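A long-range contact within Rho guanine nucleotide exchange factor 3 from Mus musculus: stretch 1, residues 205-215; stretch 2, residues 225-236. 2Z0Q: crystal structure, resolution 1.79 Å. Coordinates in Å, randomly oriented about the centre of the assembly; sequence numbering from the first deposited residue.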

ATOM      1  N   SER A 205      11.174   1.457   5.745  1.00 25.10           N
ATOM      2  CA  SER A 205      10.883   2.870   5.609  1.00 29.45           C
ATOM      3  C   SER A 205       9.569   3.212   6.314  1.00 28.21           C
ATOM      4  O   SER A 205       9.477   4.237   6.992  1.00 26.17           O
ATOM      5  CB  SER A 205      10.814   3.280   4.129  1.00 30.73           C
ATOM      6  OG  SER A 205       9.684   2.719   3.481  1.00 36.42           O
ATOM      7  N   GLU A 206       8.573   2.336   6.186  1.00 27.30           N
ATOM      8  CA  GLU A 206       7.289   2.587   6.829  1.00 26.91           C
ATOM      9  C   GLU A 206       7.415   2.659   8.348  1.00 25.45           C
ATOM     10  O   GLU A 206       6.903   3.602   8.984  1.00 25.46           O
ATOM     11  CB  GLU A 206       6.277   1.511   6.446  1.00 29.07           C
ATOM     12  CG  GLU A 206       4.887   1.865   6.904  1.00 32.19           C
ATOM     13  CD  GLU A 206       3.821   0.873   6.446  1.00 34.60           C
ATOM     14  OE1 GLU A 206       4.025  -0.342   6.672  1.00 35.10           O
ATOM     15  OE2 GLU A 206       2.779   1.323   5.887  1.00 37.36           O
ATOM     16  N   CYS A 207       8.095   1.676   8.930  1.00 23.61           N
ATOM     17  CA  CYS A 207       8.319   1.606  10.367  1.00 24.00           C
ATOM     18  C   CYS A 207       9.094   2.848  10.866  1.00 25.27           C
ATOM     19  O   CYS A 207       8.740   3.448  11.875  1.00 23.79           O
ATOM     20  CB  CYS A 207       9.092   0.317  10.696  1.00 25.11           C
ATOM     21  SG  CYS A 207       9.421   0.035  12.411  1.00 28.18           S
ATOM     22  N   ARG A 208      10.142   3.237  10.150  1.00 23.05           N
ATOM     23  CA  ARG A 208      10.937   4.395  10.535  1.00 24.88           C
ATOM     24  C   ARG A 208      10.121   5.702  10.432  1.00 23.59           C
ATOM     25  O   ARG A 208      10.182   6.573  11.325  1.00 24.59           O
ATOM     26  CB  ARG A 208      12.177   4.449   9.624  1.00 27.94           C
ATOM     27  CG  ARG A 208      13.236   5.461  10.040  1.00 34.91           C
ATOM     28  CD  ARG A 208      14.484   5.381   9.102  1.00 39.04           C
ATOM     29  NE  ARG A 208      14.152   5.675   7.701  1.00 41.86           N
ATOM     30  CZ  ARG A 208      14.158   4.785   6.704  1.00 44.46           C
ATOM     31  NH1 ARG A 208      14.486   3.508   6.919  1.00 44.95           N
ATOM     32  NH2 ARG A 208      13.817   5.172   5.477  1.00 44.41           N
ATOM     33  N   TYR A 209       9.382   5.846   9.343  1.00 21.71           N
ATOM     34  CA  TYR A 209       8.560   7.030   9.092  1.00 22.11           C
ATOM     35  C   TYR A 209       7.574   7.274  10.239  1.00 21.53           C
ATOM     36  O   TYR A 209       7.463   8.397  10.759  1.00 20.99           O
ATOM     37  CB  TYR A 209       7.742   6.864   7.803  1.00 22.59           C
ATOM     38  CG  TYR A 209       6.824   8.043   7.518  1.00 22.79           C
ATOM     39  CD1 TYR A 209       7.308   9.171   6.865  1.00 24.31           C
ATOM     40  CD2 TYR A 209       5.493   8.049   7.947  1.00 21.33           C
ATOM     41  CE1 TYR A 209       6.511  10.286   6.648  1.00 25.27           C
ATOM     42  CE2 TYR A 209       4.669   9.166   7.733  1.00 23.19           C
ATOM     43  CZ  TYR A 209       5.200  10.289   7.085  1.00 24.51           C
ATOM     44  OH  TYR A 209       4.454  11.422   6.938  1.00 23.75           O
ATOM     45  N   TYR A 210       6.833   6.234  10.628  1.00 19.61           N
ATOM     46  CA  TYR A 210       5.860   6.470  11.704  1.00 20.67           C
ATOM     47  C   TYR A 210       6.517   6.628  13.067  1.00 20.45           C
ATOM     48  O   TYR A 210       6.060   7.451  13.862  1.00 21.24           O
ATOM     49  CB  TYR A 210       4.772   5.387  11.694  1.00 18.08           C
ATOM     50  CG  TYR A 210       3.842   5.579  10.527  1.00 18.46           C
ATOM     51  CD1 TYR A 210       2.978   6.673  10.473  1.00 15.74           C
ATOM     52  CD2 TYR A 210       3.821   4.662   9.455  1.00 18.25           C
ATOM     53  CE1 TYR A 210       2.115   6.864   9.416  1.00 16.71           C
ATOM     54  CE2 TYR A 210       2.957   4.849   8.386  1.00 18.25           C
ATOM     55  CZ  TYR A 210       2.098   5.953   8.373  1.00 17.66           C
ATOM     56  OH  TYR A 210       1.242   6.155   7.325  1.00 18.29           O
ATOM     57  N   LYS A 211       7.606   5.907  13.346  1.00 21.52           N
ATOM     58  CA  LYS A 211       8.274   6.088  14.635  1.00 22.51           C
ATOM     59  C   LYS A 211       8.765   7.535  14.798  1.00 24.14           C
ATOM     60  O   LYS A 211       8.717   8.099  15.895  1.00 22.92           O
ATOM     61  CB  LYS A 211       9.477   5.145  14.776  1.00 22.76           C
ATOM     62  CG  LYS A 211       9.116   3.756  15.261  1.00 27.84           C
ATOM     63  CD  LYS A 211      10.219   2.718  15.025  1.00 26.94           C
ATOM     64  CE  LYS A 211      11.478   3.035  15.800  1.00 28.96           C
ATOM     65  NZ  LYS A 211      12.416   1.865  15.640  1.00 30.79           N
ATOM     66  N   GLU A 212       9.238   8.136  13.713  1.00 23.93           N
ATOM     67  CA  GLU A 212       9.757   9.508  13.806  1.00 26.25           C
ATOM     68  C   GLU A 212       8.642  10.530  13.950  1.00 25.19           C
ATOM     69  O   GLU A 212       8.887  11.673  14.349  1.00 25.23           O
ATOM     70  CB  GLU A 212      10.618   9.832  12.567  1.00 28.63           C
ATOM     71  CG  GLU A 212      11.679   8.765  12.330  1.00 33.58           C
ATOM     72  CD  GLU A 212      12.695   9.125  11.257  1.00 35.17           C
ATOM     73  OE1 GLU A 212      12.312   9.727  10.219  1.00 37.26           O
ATOM     74  OE2 GLU A 212      13.878   8.783  11.460  1.00 36.27           O
ATOM     75  N   ARG A 213       7.414  10.112  13.650  1.00 22.60           N
ATOM     76  CA  ARG A 213       6.275  11.001  13.738  1.00 22.57           C
ATOM     77  C   ARG A 213       5.434  10.824  15.022  1.00 20.50           C
ATOM     78  O   ARG A 213       4.440  11.541  15.209  1.00 18.49           O
ATOM     79  CB  ARG A 213       5.386  10.840  12.513  1.00 25.34           C
ATOM     80  CG  ARG A 213       6.043  11.145  11.148  1.00 30.69           C
ATOM     81  CD  ARG A 213       6.328  12.599  10.951  1.00 35.61           C
ATOM     82  NE  ARG A 213       6.793  12.890   9.581  1.00 36.12           N
ATOM     83  CZ  ARG A 213       6.216  13.785   8.776  1.00 37.96           C
ATOM     84  NH1 ARG A 213       5.140  14.468   9.188  1.00 34.38           N
ATOM     85  NH2 ARG A 213       6.739  14.043   7.570  1.00 37.20           N
ATOM     86  N   LEU A 214       5.834   9.904  15.893  1.00 20.00           N
ATOM     87  CA  LEU A 214       5.102   9.725  17.171  1.00 21.33           C
ATOM     88  C   LEU A 214       5.405  10.924  18.062  1.00 22.22           C
ATOM     89  O   LEU A 214       6.542  11.415  18.110  1.00 22.51           O
ATOM     90  CB  LEU A 214       5.530   8.440  17.886  1.00 19.47           C
ATOM     91  CG  LEU A 214       5.157   7.138  17.125  1.00 21.91           C
ATOM     92  CD1 LEU A 214       5.665   5.926  17.913  1.00 20.25           C
ATOM     93  CD2 LEU A 214       3.615   7.047  16.970  1.00 21.23           C
ATOM     94  N   LEU A 215       4.386  11.406  18.763  1.00 20.87           N
ATOM     95  CA  LEU A 215       4.540  12.565  19.636  1.00 20.85           C
ATOM     96  C   LEU A 215       4.183  12.134  21.050  1.00 21.39           C
ATOM     97  O   LEU A 215       3.124  11.573  21.258  1.00 20.77           O
ATOM     98  CB  LEU A 215       3.603  13.649  19.128  1.00 22.12           C
ATOM     99  CG  LEU A 215       3.463  14.969  19.857  1.00 25.74           C
ATOM    100  CD1 LEU A 215       4.819  15.682  19.987  1.00 26.78           C
ATOM    101  CD2 LEU A 215       2.500  15.808  19.010  1.00 26.22           C
ATOM    102  N   LEU A 225      10.324  -0.547  23.575  1.00 26.91           N
ATOM    103  CA  LEU A 225       9.853  -1.520  22.614  1.00 25.34           C
ATOM    104  C   LEU A 225       9.530  -0.813  21.311  1.00 24.73           C
ATOM    105  O   LEU A 225       9.653  -1.398  20.244  1.00 24.48           O
ATOM    106  CB  LEU A 225       8.613  -2.256  23.142  1.00 25.89           C
ATOM    107  CG  LEU A 225       8.859  -3.303  24.227  1.00 26.82           C
ATOM    108  CD1 LEU A 225       7.491  -3.859  24.699  1.00 28.38           C
ATOM    109  CD2 LEU A 225       9.740  -4.433  23.666  1.00 28.06           C
ATOM    110  N   ILE A 226       9.079   0.439  21.385  1.00 24.03           N
ATOM    111  CA  ILE A 226       8.801   1.165  20.149  1.00 24.34           C
ATOM    112  C   ILE A 226      10.151   1.424  19.450  1.00 24.78           C
ATOM    113  O   ILE A 226      10.304   1.176  18.259  1.00 24.35           O
ATOM    114  CB  ILE A 226       8.123   2.533  20.413  1.00 22.66           C
ATOM    115  CG1 ILE A 226       6.679   2.315  20.913  1.00 22.07           C
ATOM    116  CG2 ILE A 226       8.080   3.350  19.130  1.00 20.23           C
ATOM    117  CD1 ILE A 226       6.114   3.556  21.613  1.00 25.44           C
ATOM    118  N   ASP A 227      11.096   1.944  20.214  1.00 28.74           N
ATOM    119  CA  ASP A 227      12.441   2.272  19.701  1.00 31.74           C
ATOM    120  C   ASP A 227      13.122   1.083  19.017  1.00 32.14           C
ATOM    121  O   ASP A 227      13.736   1.225  17.957  1.00 33.28           O
ATOM    122  CB  ASP A 227      13.317   2.778  20.859  1.00 32.32           C
ATOM    123  CG  ASP A 227      12.706   3.981  21.580  1.00 34.36           C
ATOM    124  OD1 ASP A 227      11.669   4.505  21.124  1.00 36.98           O
ATOM    125  OD2 ASP A 227      13.255   4.418  22.608  1.00 36.49           O
ATOM    126  N   SER A 228      13.001  -0.092  19.622  1.00 33.66           N
ATOM    127  CA  SER A 228      13.616  -1.290  19.090  1.00 33.83           C
ATOM    128  C   SER A 228      12.830  -1.932  17.961  1.00 34.40           C
ATOM    129  O   SER A 228      13.300  -2.883  17.360  1.00 34.83           O
ATOM    130  CB  SER A 228      13.827  -2.305  20.216  1.00 35.69           C
ATOM    131  OG  SER A 228      12.591  -2.805  20.719  1.00 37.48           O
ATOM    132  N   SER A 229      11.638  -1.417  17.652  1.00 33.49           N
ATOM    133  CA  SER A 229      10.853  -2.024  16.590  1.00 33.49           C
ATOM    134  C   SER A 229      11.457  -1.788  15.219  1.00 33.46           C
ATOM    135  O   SER A 229      11.926  -0.687  14.899  1.00 33.07           O
ATOM    136  CB  SER A 229       9.405  -1.506  16.592  1.00 33.39           C
ATOM    137  OG  SER A 229       8.760  -1.775  17.828  1.00 35.40           O
ATOM    138  N   ARG A 230      11.444  -2.842  14.412  1.00 33.59           N
ATOM    139  CA  ARG A 230      11.958  -2.769  13.062  1.00 34.09           C
ATOM    140  C   ARG A 230      10.858  -3.211  12.132  1.00 33.76           C
ATOM    141  O   ARG A 230      10.974  -3.092  10.924  1.00 34.00           O
ATOM    142  CB  ARG A 230      13.213  -3.637  12.908  1.00 35.75           C
ATOM    143  CG  ARG A 230      14.466  -3.008  13.555  1.00 40.00           C
ATOM    144  CD  ARG A 230      14.733  -1.598  12.996  1.00 43.22           C
ATOM    145  NE  ARG A 230      15.838  -0.906  13.659  1.00 46.86           N
ATOM    146  CZ  ARG A 230      15.774  -0.376  14.880  1.00 48.77           C
ATOM    147  NH1 ARG A 230      14.652  -0.447  15.588  1.00 49.45           N
ATOM    148  NH2 ARG A 230      16.832   0.233  15.396  1.00 49.50           N
ATOM    149  N   VAL A 231       9.752  -3.688  12.702  1.00 32.35           N
ATOM    150  CA  VAL A 231       8.635  -4.121  11.864  1.00 31.46           C
ATOM    151  C   VAL A 231       7.289  -3.528  12.272  1.00 27.34           C
ATOM    152  O   VAL A 231       6.923  -3.590  13.438  1.00 30.03           O
ATOM    153  CB  VAL A 231       8.508  -5.680  11.865  1.00 31.92           C
ATOM    154  CG1 VAL A 231       8.393  -6.193  13.281  1.00 33.70           C
ATOM    155  CG2 VAL A 231       7.321  -6.127  11.043  1.00 34.37           C
ATOM    156  N   LEU A 232       6.583  -2.924  11.325  1.00 25.28           N
ATOM    157  CA  LEU A 232       5.237  -2.434  11.613  1.00 24.13           C
ATOM    158  C   LEU A 232       4.338  -3.507  10.977  1.00 22.80           C
ATOM    159  O   LEU A 232       4.186  -3.554   9.754  1.00 22.61           O
ATOM    160  CB  LEU A 232       4.998  -1.057  10.973  1.00 23.77           C
ATOM    161  CG  LEU A 232       3.752  -0.257  11.306  1.00 24.57           C
ATOM    162  CD1 LEU A 232       3.553  -0.206  12.870  1.00 19.81           C
ATOM    163  CD2 LEU A 232       3.875   1.174  10.737  1.00 22.01           C
ATOM    164  N   CYS A 233       3.769  -4.370  11.816  1.00 20.61           N
ATOM    165  CA  CYS A 233       2.887  -5.446  11.362  1.00 21.08           C
ATOM    166  C   CYS A 233       1.701  -4.900  10.591  1.00 22.37           C
ATOM    167  O   CYS A 233       1.359  -5.395   9.510  1.00 22.56           O
ATOM    168  CB  CYS A 233       2.422  -6.287  12.549  1.00 20.63           C
ATOM    169  SG  CYS A 233       3.725  -6.942  13.617  1.00 26.47           S
ATOM    170  N   CYS A 234       1.033  -3.887  11.141  1.00 21.35           N
ATOM    171  CA  CYS A 234      -0.070  -3.248  10.448  1.00 20.87           C
ATOM    172  C   CYS A 234      -0.404  -1.952  11.187  1.00 19.79           C
ATOM    173  O   CYS A 234       0.055  -1.751  12.320  1.00 19.61           O
ATOM    174  CB  CYS A 234      -1.318  -4.146  10.393  1.00 21.72           C
ATOM    175  SG  CYS A 234      -2.133  -4.357  11.997  1.00 21.82           S
ATOM    176  N   HIS A 235      -1.159  -1.072  10.529  1.00 19.34           N
ATOM    177  CA  HIS A 235      -1.567   0.184  11.161  1.00 19.17           C
ATOM    178  C   HIS A 235      -2.785   0.719  10.417  1.00 19.71           C
ATOM    179  O   HIS A 235      -3.069   0.324   9.265  1.00 20.59           O
ATOM    180  CB  HIS A 235      -0.384   1.212  11.156  1.00 19.20           C
ATOM    181  CG  HIS A 235      -0.091   1.801   9.806  1.00 20.39           C
ATOM    182  ND1 HIS A 235      -0.691   2.954   9.349  1.00 19.29           N
ATOM    183  CD2 HIS A 235       0.664   1.334   8.779  1.00 22.78           C
ATOM    184  CE1 HIS A 235      -0.328   3.170   8.094  1.00 22.86           C
ATOM    185  NE2 HIS A 235       0.492   2.198   7.723  1.00 23.57           N
ATOM    186  N   GLY A 236      -3.539   1.610  11.051  1.00 18.01           N
ATOM    187  CA  GLY A 236      -4.700   2.115  10.377  1.00 17.99           C
ATOM    188  C   GLY A 236      -5.601   2.896  11.318  1.00 18.08           C
ATOM    189  O   GLY A 236      -5.375   2.910  12.526  1.00 16.34           O
TER
HETATM  190  O   HOH W   1       2.038  -1.842   7.809  1.00 33.65           O

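The most unusual feature of this contact is the close approach of two positively charged side chains, with Lys211 NZ only 3.2 Å from Arg230 NH1. Both groups are donors, so no hydrogen bond joins them; what they share is a pair of backbone acceptors. Lys211 NZ donates to Asp227 O and to Ser229 O, at 2.7 Å in each case, while Arg230 NH1 donates to the same two oxygens, at 3.0 Å from Asp227 O and 2.8 Å from Ser229 O. The two carbonyl oxygens flank the pair, each within reach of both nitrogens, and their partial negative charge offsets part of the repulsion. Arg230 reaches this site although its CA-to-CB bond points away from the helix, because its side chain folds back (chi1 and chi2 both m) and brings the guanidinium to the ammonium group.

The turn that presents these carbonyls is held by bonds of its own. Ser229 N donates to Ile226 O at 3.0 Å, and Ser229 OG donates to Leu225 O at 2.6 Å. The aliphatic part of Lys211 runs along the same segment, its CG 4.0 Å from Ile226 CG2. Leu214 packs on that methyl as well, with CD1 3.7 Å from Ile226 CG2, so the lysine chain emerges from an apolar patch before its charged end meets the carbonyls.

One turn earlier in the helix, Cys207 marks the tightest backbone approach, its CA 5.2 Å from Leu232 CA. Its side chain (chi1 t) points toward the second stretch and lies against main chain, SG being 3.6 Å from Ser229 O and 3.6 Å from Arg230 C. Cys207 CB also lies 4.3 Å from Leu232 CB. Leu232 turns toward the helix and meets Tyr210 as well, with its CD2 3.7 Å from Tyr210 CD2, while Glu206 CG approaches the same methyl, Leu232 CD2, at 4.0 Å.

Further along the strand, His235 combines a polar and an aromatic contact. Its NE2 donates to Glu206 OE2 at 3.1 Å, with an N-H...acceptor angle of 140°, and the carboxylate oxygen sits at the ring edge, near the plane, where the N-H can address it. Tyr210 CE2 lies over one face of the imidazole. The two rings are nevertheless inclined by 47°, with centroids 4.6 Å apart, an oblique arrangement. The other carboxylate oxygen of Glu206 serves a water-mediated link: water 1 donates to Glu206 OE1 at 2.7 Å and, through a weak bond, its O lies 3.4 Å from Leu232 O.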